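Local coordinates for cytidine deaminase (PDB 4WIG), which catalyses the zinc-dependent hydrolytic deamination of cytidine and 2'-deoxycytidine to uridine and 2'-deoxyuridine, working as a homotetramer, at residues A57-V62 and C89-Q94; A18-P23 and G43-N48. The protein carries 1 engineered substitution. All blocks are in the same frame, centred on the assembly; numbering follows the deposited sequence.

Contact 1: residues A57-V62 and C89-Q94; sequences AECAVV and CGRCRQ. With ZN (zinc ion), chain C.
Glu58 and Cys92 face each other where the N-terminal parts of helices 57-67 and 90-100 run nearly parallel, the short axes crossing at 20° with a closest approach of 9.4 Å. This is the zinc centre of the cytidine deaminase fold, in which the metal is held at the starts of two helices. Cys89 and Cys92, a CxxC pair at the N-terminus of helix 90-100, each bind the zinc ion through SG, with Cys92 SG 2.3 Å from the metal. Cys56, just ahead of the first helix, gives the third thiolate, and a water 1.9 Å from the zinc completes the site.

That water ties the two segments together. It donates to Glu58 OE2 over 2.6 Å and accepts from the backbone N of Cys89, so a carboxylate and a main-chain N-H fix its position on the metal. Glu58 is probably the proton donor of the reaction, and its grip on the zinc-bound water fits that role. A bend at chi2 (92°) carries the carboxylate past Cys92, with Glu58 CD 3.7 Å from Cys92 SG; the thiolate thus touches the glutamate while binding the metal.

Further along, Cys59 packs its sulfur against the aliphatic part of Arg91, whose chain bends at chi2 and chi3 and brings NE near the zinc. NH1 of that guanidinium makes a weak hydrogen bond to Thr54 O. The positive group beside three thiolates would be expected to offset part of their negative charge. Cys89 occupies the N-cap of helix 90-100, and its metal-bound SG also accepts a weak but nearly straight hydrogen bond from Cys92 N, 3.7 Å away at 170°.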
ATOM      1  N   ALA A  57      -3.824   5.363  10.811  1.00  8.75           N
ATOM      2  CA  ALA A  57      -4.751   5.194  11.931  1.00  8.75           C
ATOM      3  C   ALA A  57      -6.149   4.776  11.489  1.00  8.78           C
ATOM      4  O   ALA A  57      -6.781   3.930  12.113  1.00  8.37           O
ATOM      5  CB  ALA A  57      -4.832   6.495  12.737  1.00  8.58           C
ATOM      6  N   GLU A  58      -6.639   5.417  10.432  1.00  8.99           N
ATOM      7  CA  GLU A  58      -7.979   5.180   9.941  1.00  9.31           C
ATOM      8  C   GLU A  58      -8.118   3.757   9.400  1.00  9.63           C
ATOM      9  O   GLU A  58      -9.160   3.125   9.603  1.00  9.41           O
ATOM     10  CB  GLU A  58      -8.367   6.212   8.882  1.00  9.48           C
ATOM     11  CG  GLU A  58      -8.172   7.655   9.325  1.00  9.58           C
ATOM     12  CD  GLU A  58      -6.810   8.218   8.950  1.00  9.81           C
ATOM     13  OE1 GLU A  58      -5.775   7.690   9.418  1.00  9.89           O
ATOM     14  OE2 GLU A  58      -6.764   9.211   8.195  1.00 10.41           O
ATOM     15  N   CYS A  59      -7.075   3.249   8.743  1.00  9.92           N
ATOM     16  CA  CYS A  59      -7.047   1.844   8.338  1.00 10.48           C
ATOM     17  C   CYS A  59      -7.028   0.914   9.542  1.00 10.12           C
ATOM     18  O   CYS A  59      -7.682  -0.119   9.522  1.00 10.32           O
ATOM     19  CB  CYS A  59      -5.857   1.540   7.432  1.00 11.09           C
ATOM     20  SG  CYS A  59      -6.043   2.307   5.806  1.00 13.03           S
ATOM     21  N   ALA A  60      -6.277   1.286  10.579  1.00 10.04           N
ATOM     22  CA  ALA A  60      -6.275   0.532  11.832  1.00  9.93           C
ATOM     23  C   ALA A  60      -7.694   0.468  12.447  1.00  9.79           C
ATOM     24  O   ALA A  60      -8.094  -0.568  12.971  1.00  9.46           O
ATOM     25  CB  ALA A  60      -5.277   1.125  12.822  1.00 10.16           C
ATOM     26  N   VAL A  61      -8.445   1.571  12.369  1.00  9.64           N
ATOM     27  CA  VAL A  61      -9.849   1.579  12.799  1.00  9.39           C
ATOM     28  C   VAL A  61     -10.698   0.529  12.071  1.00  9.35           C
ATOM     29  O   VAL A  61     -11.512  -0.173  12.691  1.00  9.78           O
ATOM     30  CB  VAL A  61     -10.477   2.984  12.622  1.00  9.40           C
ATOM     31  CG1 VAL A  61     -11.993   2.942  12.688  1.00  9.34           C
ATOM     32  CG2 VAL A  61      -9.924   3.935  13.676  1.00  9.42           C
ATOM     33  N   VAL A  62     -10.497   0.417  10.763  1.00  8.98           N
ATOM     34  CA  VAL A  62     -11.222  -0.530   9.939  1.00  9.32           C
ATOM     35  C   VAL A  62     -10.821  -1.968  10.277  1.00  9.55           C
ATOM     36  O   VAL A  62     -11.672  -2.833  10.328  1.00  9.86           O
ATOM     37  CB  VAL A  62     -11.015  -0.228   8.439  1.00  9.25           C
ATOM     38  CG1 VAL A  62     -11.466  -1.391   7.562  1.00  9.33           C
ATOM     39  CG2 VAL A  62     -11.747   1.056   8.084  1.00  9.49           C
ATOM     40  N   CYS A  89      -6.111  10.992   4.689  1.00  9.19           N
ATOM     41  CA  CYS A  89      -5.462  10.980   3.394  1.00  8.92           C
ATOM     42  C   CYS A  89      -6.389  10.277   2.424  1.00  8.52           C
ATOM     43  O   CYS A  89      -7.333   9.611   2.837  1.00  7.83           O
ATOM     44  CB  CYS A  89      -4.096  10.285   3.451  1.00  9.08           C
ATOM     45  SG  CYS A  89      -4.071   8.479   3.439  1.00  9.37           S
ATOM     46  N   GLY A  90      -6.115  10.448   1.137  1.00  8.08           N
ATOM     47  CA  GLY A  90      -6.992   9.925   0.079  1.00  8.23           C
ATOM     48  C   GLY A  90      -7.219   8.429   0.169  1.00  8.09           C
ATOM     49  O   GLY A  90      -8.319   7.954  -0.095  1.00  7.59           O
ATOM     50  N   ARG A  91      -6.158   7.695   0.518  1.00  8.58           N
ATOM     51  CA  ARG A  91      -6.208   6.241   0.659  1.00  9.04           C
ATOM     52  C   ARG A  91      -7.243   5.890   1.715  1.00  8.93           C
ATOM     53  O   ARG A  91      -8.144   5.075   1.497  1.00  8.57           O
ATOM     54  CB  ARG A  91      -4.810   5.711   1.037  1.00  9.56           C
ATOM     55  CG  ARG A  91      -4.697   4.219   1.335  1.00 10.09           C
ATOM     56  CD  ARG A  91      -4.790   3.914   2.820  1.00 10.35           C
ATOM     57  NE  ARG A  91      -3.618   4.351   3.581  1.00 10.76           N
ATOM     58  CZ  ARG A  91      -2.461   3.684   3.646  1.00 11.15           C
ATOM     59  NH1 ARG A  91      -1.462   4.162   4.383  1.00 11.24           N
ATOM     60  NH2 ARG A  91      -2.287   2.561   2.954  1.00 11.30           N
ATOM     61  N   CYS A  92      -7.107   6.532   2.866  1.00  8.97           N
ATOM     62  CA  CYS A  92      -8.034   6.347   3.972  1.00  9.02           C
ATOM     63  C   CYS A  92      -9.463   6.777   3.644  1.00  9.19           C
ATOM     64  O   CYS A  92     -10.415   6.127   4.083  1.00  9.20           O
ATOM     65  CB  CYS A  92      -7.508   7.070   5.214  1.00  9.06           C
ATOM     66  SG  CYS A  92      -6.077   6.254   5.919  1.00  9.20           S
ATOM     67  N   ARG A  93      -9.630   7.830   2.848  1.00  9.21           N
ATOM     68  CA  ARG A  93     -10.978   8.196   2.395  1.00  9.21           C
ATOM     69  C   ARG A  93     -11.616   7.036   1.612  1.00  9.15           C
ATOM     70  O   ARG A  93     -12.778   6.707   1.832  1.00  9.02           O
ATOM     71  CB  ARG A  93     -10.961   9.487   1.579  1.00  9.49           C
ATOM     72  CG  ARG A  93     -10.646  10.701   2.437  1.00  9.48           C
ATOM     73  CD  ARG A  93     -10.662  12.018   1.672  1.00  9.93           C
ATOM     74  NE  ARG A  93      -9.920  13.032   2.415  1.00 10.07           N
ATOM     75  CZ  ARG A  93      -9.903  14.337   2.145  1.00 10.47           C
ATOM     76  NH1 ARG A  93     -10.601  14.841   1.147  1.00 10.54           N
ATOM     77  NH2 ARG A  93      -9.170  15.137   2.897  1.00 10.65           N
ATOM     78  N   GLN A  94     -10.834   6.375   0.756  1.00  8.96           N
ATOM     79  CA  GLN A  94     -11.362   5.249  -0.029  1.00  8.84           C
ATOM     80  C   GLN A  94     -11.667   4.063   0.884  1.00  8.74           C
ATOM     81  O   GLN A  94     -12.743   3.476   0.791  1.00  8.56           O
ATOM     82  CB  GLN A  94     -10.398   4.829  -1.149  1.00  8.86           C
ATOM     83  CG  GLN A  94     -11.020   3.859  -2.152  1.00  8.82           C
ATOM     84  CD  GLN A  94     -11.939   4.524  -3.177  1.00  8.79           C
ATOM     85  OE1 GLN A  94     -11.591   5.546  -3.784  1.00  8.80           O
ATOM     86  NE2 GLN A  94     -13.103   3.927  -3.397  1.00  8.63           N
TER
HETATM   87 ZN    ZN C 201      -4.323   7.654   5.578  1.00  9.31          ZN
HETATM   88  O   HOH W   1      -4.696   9.214   6.653  1.00 11.45           O

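Contact 2: residues A18-P23 and G43-N48; sequences AGAYVP and GCNVDN. Engineered in segment 43-48: Asp47 (natural residue Glu).
Tyr21 and Val46 form a single beta bridge between the loop 18-23 and the chain leaving strand 40-44, the two running in nearly the same direction, 16° apart. Two backbone hydrogen bonds flank Val46: Tyr21 N donates to Asn45 O over 3.1 Å, and Asp47 N donates to Tyr21 O over 2.8 Å.

The tight part lies along Ala20, Tyr21, Val22, Asn45 and Asp47. With CG anti to the backbone N (chi1 180°), the Tyr21 ring runs on past the bridge alongside Asp47, whose O lies at its edge near the plane; CB is 3.9 Å from Val46 CG1. The ring's far end reaches a neighbouring subunit, the third, where OH hydrogen-bonds Glu98 and the ring meets His99 edge-to-face. Ala20 CB sits 3.3 Å from Asn45 OD1, while Val22 CG1 packs across the amide, 3.6 Å from Asn45 ND2 and nearly as close to OD1. Asp47, an engineered residue (Glu in the natural protein), sets its carboxylate against the Val22-Pro23 peptide link, with OD2 3.2 Å from Val22 C.

Packing is looser at the solvent-facing ends. Exposed Pro23 slides past the Asp47 side chain, its CD over one face of the Tyr21 ring near the rim, and Gly19 C lies 3.6 Å from Cys44 SG.

Asn45, Val46 and position 47 belong to the probable substrate site. Backbone groups, Val29 N at OD1 and Phe27 O at ND2, fix the rotation of the Asn45 amide, consistent with a pre-oriented substrate-site residue; the hold of Tyr24 N and Ser25 N on Asp47 OD2 describes this variant only.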
ATOM      1  N   ALA A  18      -1.699   8.094  21.352  1.00 10.93           N
ATOM      2  CA  ALA A  18      -0.621   7.840  22.305  1.00 11.11           C
ATOM      3  C   ALA A  18       0.044   6.487  22.047  1.00 11.31           C
ATOM      4  O   ALA A  18       1.204   6.281  22.412  1.00 11.89           O
ATOM      5  CB  ALA A  18      -1.133   7.927  23.739  1.00 11.27           C
ATOM      6  N   GLY A  19      -0.692   5.579  21.413  1.00 10.74           N
ATOM      7  CA  GLY A  19      -0.190   4.271  21.036  1.00 10.31           C
ATOM      8  C   GLY A  19       0.632   4.215  19.755  1.00 10.20           C
ATOM      9  O   GLY A  19       1.249   3.168  19.470  1.00  9.48           O
ATOM     10  N   ALA A  20       0.645   5.319  18.999  1.00 10.01           N
ATOM     11  CA  ALA A  20       1.296   5.384  17.686  1.00 10.23           C
ATOM     12  C   ALA A  20       2.723   4.882  17.704  1.00 10.39           C
ATOM     13  O   ALA A  20       3.509   5.258  18.578  1.00 10.28           O
ATOM     14  CB  ALA A  20       1.290   6.809  17.134  1.00 10.29           C
ATOM     15  N   TYR A  21       3.057   4.076  16.699  1.00 10.74           N
ATOM     16  CA  TYR A  21       4.419   3.608  16.495  1.00 10.85           C
ATOM     17  C   TYR A  21       5.042   4.485  15.415  1.00 11.09           C
ATOM     18  O   TYR A  21       4.856   4.224  14.225  1.00 10.54           O
ATOM     19  CB  TYR A  21       4.407   2.134  16.081  1.00 11.24           C
ATOM     20  CG  TYR A  21       5.787   1.563  15.841  1.00 11.51           C
ATOM     21  CD1 TYR A  21       6.533   1.064  16.891  1.00 12.07           C
ATOM     22  CD2 TYR A  21       6.349   1.540  14.570  1.00 11.79           C
ATOM     23  CE1 TYR A  21       7.800   0.552  16.692  1.00 12.34           C
ATOM     24  CE2 TYR A  21       7.618   1.026  14.359  1.00 12.16           C
ATOM     25  CZ  TYR A  21       8.334   0.535  15.428  1.00 12.56           C
ATOM     26  OH  TYR A  21       9.594   0.026  15.226  1.00 13.51           O
ATOM     27  N   VAL A  22       5.781   5.516  15.833  1.00 11.13           N
ATOM     28  CA  VAL A  22       6.291   6.532  14.912  1.00 11.61           C
ATOM     29  C   VAL A  22       7.775   6.888  15.085  1.00 12.31           C
ATOM     30  O   VAL A  22       8.155   8.061  15.076  1.00 12.10           O
ATOM     31  CB  VAL A  22       5.419   7.807  14.940  1.00 11.05           C
ATOM     32  CG1 VAL A  22       4.084   7.522  14.260  1.00 11.46           C
ATOM     33  CG2 VAL A  22       5.214   8.316  16.369  1.00 10.89           C
ATOM     34  N   PRO A  23       8.635   5.865  15.199  1.00 13.89           N
ATOM     35  CA  PRO A  23      10.061   6.167  15.337  1.00 14.80           C
ATOM     36  C   PRO A  23      10.655   6.973  14.173  1.00 15.74           C
ATOM     37  O   PRO A  23      11.572   7.783  14.400  1.00 16.71           O
ATOM     38  CB  PRO A  23      10.712   4.775  15.433  1.00 14.72           C
ATOM     39  CG  PRO A  23       9.740   3.855  14.776  1.00 14.47           C
ATOM     40  CD  PRO A  23       8.388   4.413  15.111  1.00 13.99           C
ATOM     41  N   GLY A  43      -7.791   3.304  16.423  1.00  9.91           N
ATOM     42  CA  GLY A  43      -6.633   2.941  15.649  1.00  9.73           C
ATOM     43  C   GLY A  43      -5.579   4.014  15.761  1.00  9.61           C
ATOM     44  O   GLY A  43      -5.887   5.184  16.010  1.00  9.06           O
ATOM     45  N   CYS A  44      -4.324   3.610  15.574  1.00  9.46           N
ATOM     46  CA  CYS A  44      -3.226   4.552  15.503  1.00  9.56           C
ATOM     47  C   CYS A  44      -2.321   4.195  14.349  1.00  9.50           C
ATOM     48  O   CYS A  44      -2.337   3.048  13.863  1.00  9.06           O
ATOM     49  CB  CYS A  44      -2.447   4.585  16.815  1.00 10.03           C
ATOM     50  SG  CYS A  44      -1.690   3.024  17.312  1.00 11.02           S
ATOM     51  N   ASN A  45      -1.550   5.164  13.881  1.00  9.50           N
ATOM     52  CA  ASN A  45      -0.605   4.859  12.804  1.00  9.58           C
ATOM     53  C   ASN A  45       0.610   4.026  13.245  1.00  9.19           C
ATOM     54  O   ASN A  45       0.986   3.966  14.427  1.00  8.82           O
ATOM     55  CB  ASN A  45      -0.212   6.112  11.991  1.00 10.10           C
ATOM     56  CG  ASN A  45       0.466   7.185  12.811  1.00 10.46           C
ATOM     57  OD1 ASN A  45       0.315   7.255  14.023  1.00 11.35           O
ATOM     58  ND2 ASN A  45       1.244   8.023  12.141  1.00 11.06           N
ATOM     59  N   VAL A  46       1.190   3.348  12.266  1.00  8.84           N
ATOM     60  CA  VAL A  46       2.310   2.445  12.494  1.00  8.93           C
ATOM     61  C   VAL A  46       3.307   2.593  11.348  1.00  9.10           C
ATOM     62  O   VAL A  46       3.089   2.069  10.256  1.00  8.87           O
ATOM     63  CB  VAL A  46       1.855   0.969  12.618  1.00  8.98           C
ATOM     64  CG1 VAL A  46       3.018   0.087  13.046  1.00  9.12           C
ATOM     65  CG2 VAL A  46       0.702   0.821  13.607  1.00  8.97           C
ATOM     66  N   ASP A  47       4.388   3.326  11.626  1.00  9.28           N
ATOM     67  CA  ASP A  47       5.551   3.439  10.744  1.00  9.69           C
ATOM     68  C   ASP A  47       6.124   2.072  10.368  1.00  9.93           C
ATOM     69  O   ASP A  47       6.085   1.125  11.157  1.00  9.93           O
ATOM     70  CB  ASP A  47       6.708   4.172  11.458  1.00 10.00           C
ATOM     71  CG  ASP A  47       6.577   5.686  11.467  1.00 10.14           C
ATOM     72  OD1 ASP A  47       5.555   6.257  11.025  1.00  9.42           O
ATOM     73  OD2 ASP A  47       7.540   6.309  11.978  1.00 10.75           O
ATOM     74  N   ASN A  48       6.687   1.993   9.164  1.00 10.16           N
ATOM     75  CA  ASN A  48       7.618   0.923   8.811  1.00 10.23           C
ATOM     76  C   ASN A  48       8.909   1.504   8.235  1.00 10.34           C
ATOM     77  O   ASN A  48       8.908   2.584   7.660  1.00  9.83           O
ATOM     78  CB  ASN A  48       6.999  -0.018   7.790  1.00 10.36           C
ATOM     79  CG  ASN A  48       7.796  -1.291   7.621  1.00 10.56           C
ATOM     80  OD1 ASN A  48       8.559  -1.439   6.663  1.00 11.23           O
ATOM     81  ND2 ASN A  48       7.643  -2.213   8.560  1.00 10.69           N
TER

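In the fold
Contact 2 closes before contact 1 opens along the chain, and their centres lie 14 Å apart. Strand 40-44, at the edge of the sheet within this chain, runs into the second segment of contact 2, and helix 57-67, the next helix, carries the first segment of contact 1. The two meet directly: Ala60 CB packs on Gly43 CA at 3.6 Å, and Val61 CG2 lies 3.5 Å from Gly43 N. One contact carries the zinc and the probable proton donor, the other the probable substrate-binding residues, with the side chains of Asn45 and Glu58 about 6 Å apart. Both also touch the third subunit, so the pocket is built beside a tetramer interface.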